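Local coordinates for protein galactonate dehydratase (Zobellia galactanivorans, PDB 5OLC) that belongs to the enolase superfamily, joining a mandelate racemase-type N-terminal domain to an enolase-like, TIM-barrel-type C-terminal domain, at residues A[263-266]-A[270-273]; A[343-348]-A[379-384]; A[155-160]-A[186-191]. All coordinates share one frame; numbering follows the deposited sequence.

From the N terminus, the three contacts follow one another in series, none nested in or crossing another. Interaction 3 closes first: the chain leaves helix 154-165, passes through strand 170-174 and returns in helix 179-193, where the two helices pack on the outside of the barrel. Interaction 1 comes next and is the shortest closure, folding the end of helix 258-267 onto the loop that enters strand 273-274. Interaction 2 closes last, bringing helix 344-349 against helix 375-381 beside strand 11-22 of the N-terminal domain. Interactions 1 and 2 lie on opposite sides of the chain's centre; interactions 2 and 3 approach to about 9 Å between nearest atoms.

Interaction 1 of 3, residues A[263-266]-A[270-273]; sequences KRLF and CVDI
Leu265, near the end of helix 258-267, packs against Cys270 and Val271 in the loop leading into strand 273-274, an alpha-to-beta loop of the TIM-barrel-type domain. The contact is buried and mainly apolar. The two methyl groups of Leu265 divide the work: CD1 rests 3.9 Å from Cys270 CB, while CD2 meets CG2 of Val271. CG of Leu265 lies anti to its backbone N (chi1 179°), which carries the forked end out to the loop; the Leu265 and Val271 side chains cross at about a right angle. Phe266 adds a looser touch, with Val271 CG2 near the plane of its ring, beside the edge atom CE1 at 4.4 Å.

Beside these apolar contacts, Tyr236 of helix 236-245 touches both Leu265 and Cys270, and Val299, in a loop, touches Phe266. Asp272, just before strand 273-274, holds two neighbours: OD1 forms a salt bridge with Arg243 of helix 236-245, and OD2 accepts from Ile250 N of strand 250-252.

The polar approach is made by Cys270, whose CB points toward the helix; its SG lies 3.3 Å from the backbone O of Leu265.

Interaction 2 of 3, residues A[343-348]-A[379-384]; sequences NALRDE and EHYLDK
The Tyr381 ring reaches from the end of helix 375-381 to the short helix 344-349, with Glu348 OE1 at its edge, in plane, and His380 ND1 of its own segment over one face, displaced toward the rim. Ala344 CB and Leu345 CD2 approach the ring obliquely, the leucine methyl coming to 4.2 Å from Tyr381 CD1 and the alanine methyl to 4.0 Å from Tyr381 CZ.

The polar link is a hydrogen bond from Tyr381 OH to Glu348 OE1, 2.7 Å long. The hydroxyl meets the carboxylate oxygen from above the carboxylate plane, 53° out of it, and the carboxylate and ring planes are turned 69° apart. Beyond CG the glutamate chain is extended (chi2 173°), carrying the carboxylate out to the phenol.

Asn343 N-caps the receiving helix: its OD1 accepts from Arg346 N and, weakly, from Leu345 N. Strand 11-22 of the N-terminal domain lines the same junction, where His21 touches Ala344, Leu345 and Tyr381, and the Tyr381 backbone is hydrogen-bonded to Ser20. The contact thus joins two late helices of the chain to the N-terminal domain's sheet.

Donation from the neutral phenol fits a carboxylate acceptor, and this bond would be expected to stabilise the negative charge of Glu348 somewhat while fixing where the ring's outer end sits.

Interaction 3 of 3, residues A[155-160]-A[186-191]; sequences LLVEEA and IAAIRK
Ile189 lays the end of its side chain over the methyl group of Ala160, where neighbouring outer helices of the TIM-barrel-type domain, 154-165 and 179-193, pack side by side. Strand 170-174 lies between them in sequence and forms a beta-alpha unit with helix 179-193; helix 154-165 belongs to the unit before it, after strand 136-142. Ile189 runs out from its backbone in an extended form, CG1 opposite N about the first bond (chi1 -176°) and CD1 continuing it (chi2 163°), and the branch spans the groove between the helices, although the CB bond itself does not aim at the partner.

One turn earlier on the first helix, Val157 meets Ala188. Here the valine sends CG2 toward the alanine methyl, and Val157 CG2 and Ala188 CB stand 4.2 Å apart. The nearest CA atoms, those of Val157 and Ile189, lie 5.5 Å apart, a close spacing consistent with the small alanines, Ala160 and Ala188, at the interface. Contact is purely apolar, and in all 148 Å² of surface is buried between the segments.

Inward from the helices, Met173 of strand 170-174 and Leu199 of strand 198-202 touch Ile189, so that this residue joins the helix pair to the barrel strands. Along helix 179-193 the same seam runs on, with Ala192 on Val157 and Ile193 on Ala160. Ala160 CB sits 3.7 Å from both CG1 and CD1 of Ile189.

Interaction 1 of 3, residues A[263-266]-A[270-273]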
loop_
_atom_site.group_PDB
_atom_site.type_symbol
_atom_site.label_atom_id
_atom_site.label_comp_id
_atom_site.label_asym_id
_atom_site.label_seq_id
_atom_site.Cartn_x
_atom_site.Cartn_y
_atom_site.Cartn_z
ATOM N N LYS A 263 -8.427 16.023 6.990
ATOM C CA LYS A 263 -7.245 15.382 6.400
ATOM C C LYS A 263 -7.562 13.903 6.171
ATOM O O LYS A 263 -7.302 13.394 5.083
ATOM C CB LYS A 263 -6.018 15.597 7.321
ATOM C CG LYS A 263 -4.996 14.474 7.486
ATOM C CD LYS A 263 -4.002 14.366 6.348
ATOM C CE LYS A 263 -2.697 13.725 6.775
ATOM N NZ LYS A 263 -2.780 12.287 7.183
ATOM N N ARG A 264 -8.191 13.236 7.179
ATOM C CA ARG A 264 -8.582 11.831 7.116
ATOM C C ARG A 264 -9.661 11.608 6.048
ATOM O O ARG A 264 -9.578 10.607 5.337
ATOM C CB ARG A 264 -8.938 11.263 8.511
ATOM C CG ARG A 264 -10.422 11.018 8.867
ATOM C CD ARG A 264 -10.586 10.282 10.202
ATOM N NE ARG A 264 -10.316 11.109 11.399
ATOM C CZ ARG A 264 -9.155 11.169 12.070
ATOM N NH1 ARG A 264 -9.039 11.945 13.141
ATOM N NH2 ARG A 264 -8.102 10.465 11.661
ATOM N N LEU A 265 -10.590 12.564 5.858
ATOM C CA LEU A 265 -11.609 12.446 4.816
ATOM C C LEU A 265 -10.965 12.513 3.421
ATOM O O LEU A 265 -11.279 11.697 2.552
ATOM C CB LEU A 265 -12.688 13.542 4.980
ATOM C CG LEU A 265 -13.829 13.557 3.933
ATOM C CD1 LEU A 265 -14.884 12.558 4.259
ATOM C CD2 LEU A 265 -14.437 14.915 3.823
ATOM N N PHE A 266 -10.046 13.466 3.233
ATOM C CA PHE A 266 -9.354 13.674 1.965
ATOM C C PHE A 266 -8.352 12.563 1.628
ATOM O O PHE A 266 -8.142 12.289 0.439
ATOM C CB PHE A 266 -8.647 15.053 1.937
ATOM C CG PHE A 266 -9.508 16.289 2.106
ATOM C CD1 PHE A 266 -10.730 16.411 1.442
ATOM C CD2 PHE A 266 -9.055 17.369 2.847
ATOM C CE1 PHE A 266 -11.502 17.564 1.576
ATOM C CE2 PHE A 266 -9.823 18.529 2.964
ATOM C CZ PHE A 266 -11.042 18.618 2.328
ATOM N N CYS A 270 -12.734 10.381 -0.621
ATOM C CA CYS A 270 -14.174 10.247 -0.395
ATOM C C CYS A 270 -15.043 11.183 -1.214
ATOM O O CYS A 270 -16.006 10.733 -1.852
ATOM C CB CYS A 270 -14.489 10.393 1.089
ATOM S SG CYS A 270 -13.491 9.343 2.164
ATOM N N VAL A 271 -14.757 12.496 -1.125
ATOM C CA VAL A 271 -15.598 13.522 -1.719
ATOM C C VAL A 271 -14.970 14.293 -2.885
ATOM O O VAL A 271 -13.745 14.409 -3.006
ATOM C CB VAL A 271 -16.109 14.501 -0.624
ATOM C CG1 VAL A 271 -16.997 13.783 0.379
ATOM C CG2 VAL A 271 -14.966 15.231 0.081
ATOM N N ASP A 272 -15.865 14.841 -3.726
ATOM C CA ASP A 272 -15.587 15.741 -4.829
ATOM C C ASP A 272 -15.664 17.167 -4.249
ATOM O O ASP A 272 -14.889 18.036 -4.661
ATOM C CB ASP A 272 -16.635 15.558 -5.945
ATOM C CG ASP A 272 -16.399 14.358 -6.824
ATOM O OD1 ASP A 272 -15.404 14.364 -7.588
ATOM O OD2 ASP A 272 -17.219 13.430 -6.779
ATOM N N ILE A 273 -16.600 17.385 -3.281
ATOM C CA ILE A 273 -16.863 18.661 -2.581
ATOM C C ILE A 273 -16.862 18.432 -1.077
ATOM O O ILE A 273 -17.626 17.591 -0.595
ATOM C CB ILE A 273 -18.233 19.291 -2.990
ATOM C CG1 ILE A 273 -18.403 19.447 -4.505
ATOM C CG2 ILE A 273 -18.471 20.606 -2.276
ATOM C CD1 ILE A 273 -19.487 18.656 -5.042
#

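Interaction 2 of 3, residues A[343-348]-A[379-384]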
loop_
_atom_site.group_PDB
_atom_site.type_symbol
_atom_site.label_atom_id
_atom_site.label_comp_id
_atom_site.label_asym_id
_atom_site.label_seq_id
_atom_site.Cartn_x
_atom_site.Cartn_y
_atom_site.Cartn_z
ATOM N N ASN A 343 -38.029 30.225 9.089
ATOM C CA ASN A 343 -37.143 30.465 10.222
ATOM C C ASN A 343 -37.258 31.876 10.767
ATOM O O ASN A 343 -36.665 32.823 10.241
ATOM C CB ASN A 343 -35.697 30.101 9.890
ATOM C CG ASN A 343 -34.825 29.818 11.087
ATOM O OD1 ASN A 343 -35.058 30.282 12.211
ATOM N ND2 ASN A 343 -33.735 29.119 10.834
ATOM N N ALA A 344 -38.023 31.998 11.849
ATOM C CA ALA A 344 -38.249 33.249 12.541
ATOM C C ALA A 344 -37.010 33.664 13.331
ATOM O O ALA A 344 -36.786 34.855 13.488
ATOM C CB ALA A 344 -39.450 33.126 13.462
ATOM N N LEU A 345 -36.191 32.712 13.811
ATOM C CA LEU A 345 -34.980 33.054 14.577
ATOM C C LEU A 345 -33.908 33.641 13.674
ATOM O O LEU A 345 -33.160 34.532 14.078
ATOM C CB LEU A 345 -34.448 31.844 15.323
ATOM C CG LEU A 345 -35.515 31.039 16.011
ATOM C CD1 LEU A 345 -35.463 29.628 15.571
ATOM C CD2 LEU A 345 -35.430 31.165 17.505
ATOM N N ARG A 346 -33.866 33.156 12.431
ATOM C CA ARG A 346 -32.943 33.632 11.414
ATOM C C ARG A 346 -33.401 34.990 10.877
ATOM O O ARG A 346 -32.587 35.909 10.799
ATOM C CB ARG A 346 -32.824 32.585 10.290
ATOM C CG ARG A 346 -32.121 33.033 9.014
ATOM C CD ARG A 346 -33.074 33.031 7.839
ATOM N NE ARG A 346 -33.453 31.671 7.469
ATOM C CZ ARG A 346 -34.374 31.362 6.566
ATOM N NH1 ARG A 346 -35.024 32.320 5.913
ATOM N NH2 ARG A 346 -34.644 30.095 6.296
ATOM N N ASP A 347 -34.693 35.130 10.532
ATOM C CA ASP A 347 -35.195 36.362 9.933
ATOM C C ASP A 347 -35.607 37.476 10.931
ATOM O O ASP A 347 -35.600 38.649 10.543
ATOM C CB ASP A 347 -36.321 36.046 8.948
ATOM C CG ASP A 347 -35.808 35.342 7.701
ATOM O OD1 ASP A 347 -34.812 35.827 7.106
ATOM O OD2 ASP A 347 -36.392 34.307 7.322
ATOM N N GLU A 348 -35.896 37.142 12.201
ATOM C CA GLU A 348 -36.295 38.153 13.185
ATOM C C GLU A 348 -35.204 38.491 14.202
ATOM O O GLU A 348 -34.959 39.669 14.434
ATOM C CB GLU A 348 -37.598 37.761 13.910
ATOM C CG GLU A 348 -38.830 37.678 13.023
ATOM C CD GLU A 348 -40.092 37.142 13.679
ATOM O OE1 GLU A 348 -40.326 37.451 14.871
ATOM O OE2 GLU A 348 -40.869 36.446 12.985
ATOM N N GLU A 379 -34.881 38.735 23.471
ATOM C CA GLU A 379 -35.578 38.539 24.764
ATOM C C GLU A 379 -36.886 37.774 24.611
ATOM O O GLU A 379 -37.234 36.979 25.484
ATOM C CB GLU A 379 -35.832 39.872 25.489
ATOM C CG GLU A 379 -34.619 40.408 26.243
ATOM C CD GLU A 379 -34.174 39.650 27.479
ATOM O OE1 GLU A 379 -32.942 39.514 27.677
ATOM O OE2 GLU A 379 -35.054 39.215 28.260
ATOM N N HIS A 380 -37.592 38.001 23.484
ATOM C CA HIS A 380 -38.851 37.337 23.185
ATOM C C HIS A 380 -38.701 35.859 22.897
ATOM O O HIS A 380 -39.470 35.071 23.438
ATOM C CB HIS A 380 -39.608 38.028 22.037
ATOM C CG HIS A 380 -40.889 37.328 21.692
ATOM N ND1 HIS A 380 -41.033 36.641 20.502
ATOM C CD2 HIS A 380 -42.005 37.149 22.438
ATOM C CE1 HIS A 380 -42.247 36.117 20.536
ATOM N NE2 HIS A 380 -42.864 36.386 21.685
ATOM N N TYR A 381 -37.744 35.481 22.038
ATOM C CA TYR A 381 -37.540 34.101 21.612
ATOM C C TYR A 381 -36.677 33.231 22.531
ATOM O O TYR A 381 -36.619 32.024 22.310
ATOM C CB TYR A 381 -36.976 34.087 20.203
ATOM C CG TYR A 381 -37.998 34.374 19.130
ATOM C CD1 TYR A 381 -38.830 33.369 18.649
ATOM C CD2 TYR A 381 -38.067 35.623 18.522
ATOM C CE1 TYR A 381 -39.731 33.610 17.613
ATOM C CE2 TYR A 381 -38.971 35.880 17.492
ATOM C CZ TYR A 381 -39.803 34.868 17.040
ATOM O OH TYR A 381 -40.724 35.091 16.046
ATOM N N LEU A 382 -36.043 33.815 23.568
ATOM C CA LEU A 382 -35.208 33.117 24.563
ATOM C C LEU A 382 -35.892 31.870 25.211
ATOM O O LEU A 382 -37.123 31.752 25.212
ATOM C CB LEU A 382 -34.758 34.115 25.659
ATOM C CG LEU A 382 -33.244 34.288 25.946
ATOM C CD1 LEU A 382 -32.661 33.165 26.849
ATOM C CD2 LEU A 382 -32.442 34.502 24.673
ATOM N N ASP A 383 -35.081 30.948 25.754
ATOM C CA ASP A 383 -35.533 29.703 26.375
ATOM C C ASP A 383 -35.292 29.706 27.900
ATOM O O ASP A 383 -34.366 30.377 28.390
ATOM C CB ASP A 383 -34.834 28.511 25.678
ATOM C CG ASP A 383 -35.275 27.111 26.077
ATOM O OD1 ASP A 383 -34.779 26.605 27.110
ATOM O OD2 ASP A 383 -36.023 26.480 25.296
ATOM N N LYS A 384 -36.151 28.955 28.644
ATOM C CA LYS A 384 -36.106 28.818 30.103
ATOM C C LYS A 384 -35.117 27.733 30.588
ATOM O O LYS A 384 -35.194 26.570 30.190
ATOM C CB LYS A 384 -37.514 28.588 30.663
#

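Interaction 3 of 3, residues A[155-160]-A[186-191]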
loop_
_atom_site.group_PDB
_atom_site.type_symbol
_atom_site.label_atom_id
_atom_site.label_comp_id
_atom_site.label_asym_id
_atom_site.label_seq_id
_atom_site.Cartn_x
_atom_site.Cartn_y
_atom_site.Cartn_z
ATOM N N LEU A 155 -46.706 20.197 -3.533
ATOM C CA LEU A 155 -46.278 21.392 -2.807
ATOM C C LEU A 155 -44.789 21.636 -3.018
ATOM O O LEU A 155 -44.375 22.795 -3.062
ATOM C CB LEU A 155 -46.583 21.273 -1.314
ATOM N N LEU A 156 -43.990 20.543 -3.164
ATOM C CA LEU A 156 -42.544 20.579 -3.413
ATOM C C LEU A 156 -42.237 21.259 -4.755
ATOM O O LEU A 156 -41.313 22.073 -4.832
ATOM C CB LEU A 156 -41.952 19.162 -3.375
ATOM N N VAL A 157 -43.047 20.951 -5.792
ATOM C CA VAL A 157 -42.969 21.496 -7.156
ATOM C C VAL A 157 -43.169 23.025 -7.121
ATOM O O VAL A 157 -42.420 23.755 -7.769
ATOM C CB VAL A 157 -43.991 20.787 -8.092
ATOM C CG1 VAL A 157 -43.929 21.336 -9.513
ATOM C CG2 VAL A 157 -43.786 19.272 -8.095
ATOM N N GLU A 158 -44.146 23.490 -6.325
ATOM C CA GLU A 158 -44.478 24.905 -6.146
ATOM C C GLU A 158 -43.343 25.678 -5.463
ATOM O O GLU A 158 -43.009 26.776 -5.913
ATOM C CB GLU A 158 -45.784 25.043 -5.349
ATOM C CG GLU A 158 -46.649 26.211 -5.776
ATOM C CD GLU A 158 -47.507 26.749 -4.648
ATOM O OE1 GLU A 158 -46.954 27.393 -3.726
ATOM O OE2 GLU A 158 -48.736 26.514 -4.676
ATOM N N GLU A 159 -42.743 25.089 -4.391
ATOM C CA GLU A 159 -41.620 25.644 -3.621
ATOM C C GLU A 159 -40.411 25.845 -4.543
ATOM O O GLU A 159 -39.731 26.868 -4.449
ATOM C CB GLU A 159 -41.261 24.700 -2.454
ATOM C CG GLU A 159 -40.193 25.221 -1.503
ATOM C CD GLU A 159 -39.480 24.162 -0.683
ATOM O OE1 GLU A 159 -39.012 23.161 -1.270
ATOM O OE2 GLU A 159 -39.353 24.355 0.547
ATOM N N ALA A 160 -40.175 24.874 -5.451
ATOM C CA ALA A 160 -39.105 24.889 -6.446
ATOM C C ALA A 160 -39.344 25.984 -7.481
ATOM O O ALA A 160 -38.431 26.762 -7.757
ATOM C CB ALA A 160 -39.025 23.542 -7.135
ATOM N N ILE A 186 -37.780 13.614 -7.834
ATOM C CA ILE A 186 -36.633 14.207 -8.542
ATOM C C ILE A 186 -37.042 14.464 -9.998
ATOM O O ILE A 186 -36.706 15.509 -10.557
ATOM C CB ILE A 186 -35.328 13.362 -8.417
ATOM C CG1 ILE A 186 -34.889 13.221 -6.944
ATOM C CG2 ILE A 186 -34.179 13.964 -9.255
ATOM C CD1 ILE A 186 -34.065 11.977 -6.618
ATOM N N ALA A 187 -37.819 13.526 -10.583
ATOM C CA ALA A 187 -38.352 13.633 -11.941
ATOM C C ALA A 187 -39.309 14.823 -12.051
ATOM O O ALA A 187 -39.243 15.563 -13.032
ATOM C CB ALA A 187 -39.078 12.351 -12.312
ATOM N N ALA A 188 -40.170 15.016 -11.020
ATOM C CA ALA A 188 -41.175 16.078 -10.941
ATOM C C ALA A 188 -40.561 17.467 -10.830
ATOM O O ALA A 188 -40.990 18.373 -11.550
ATOM C CB ALA A 188 -42.116 15.825 -9.777
ATOM N N ILE A 189 -39.556 17.631 -9.943
ATOM C CA ILE A 189 -38.874 18.909 -9.720
ATOM C C ILE A 189 -38.063 19.311 -10.957
ATOM O O ILE A 189 -38.150 20.473 -11.361
ATOM C CB ILE A 189 -38.061 18.937 -8.392
ATOM C CG1 ILE A 189 -37.433 20.321 -8.118
ATOM C CG2 ILE A 189 -37.030 17.823 -8.324
ATOM C CD1 ILE A 189 -36.969 20.546 -6.684
ATOM N N ARG A 190 -37.344 18.347 -11.591
ATOM C CA ARG A 190 -36.557 18.585 -12.807
ATOM C C ARG A 190 -37.466 19.032 -13.958
ATOM O O ARG A 190 -37.079 19.920 -14.721
ATOM C CB ARG A 190 -35.739 17.345 -13.193
ATOM N N LYS A 191 -38.693 18.457 -14.041
ATOM C CA LYS A 191 -39.706 18.798 -15.043
ATOM C C LYS A 191 -40.181 20.254 -14.872
ATOM O O LYS A 191 -40.372 20.964 -15.863
ATOM C CB LYS A 191 -40.891 17.833 -14.935
ATOM C CG LYS A 191 -41.274 17.179 -16.255
ATOM C CD LYS A 191 -42.191 15.965 -16.067
ATOM C CE LYS A 191 -43.653 16.298 -15.848
ATOM N NZ LYS A 191 -44.325 16.732 -17.105
#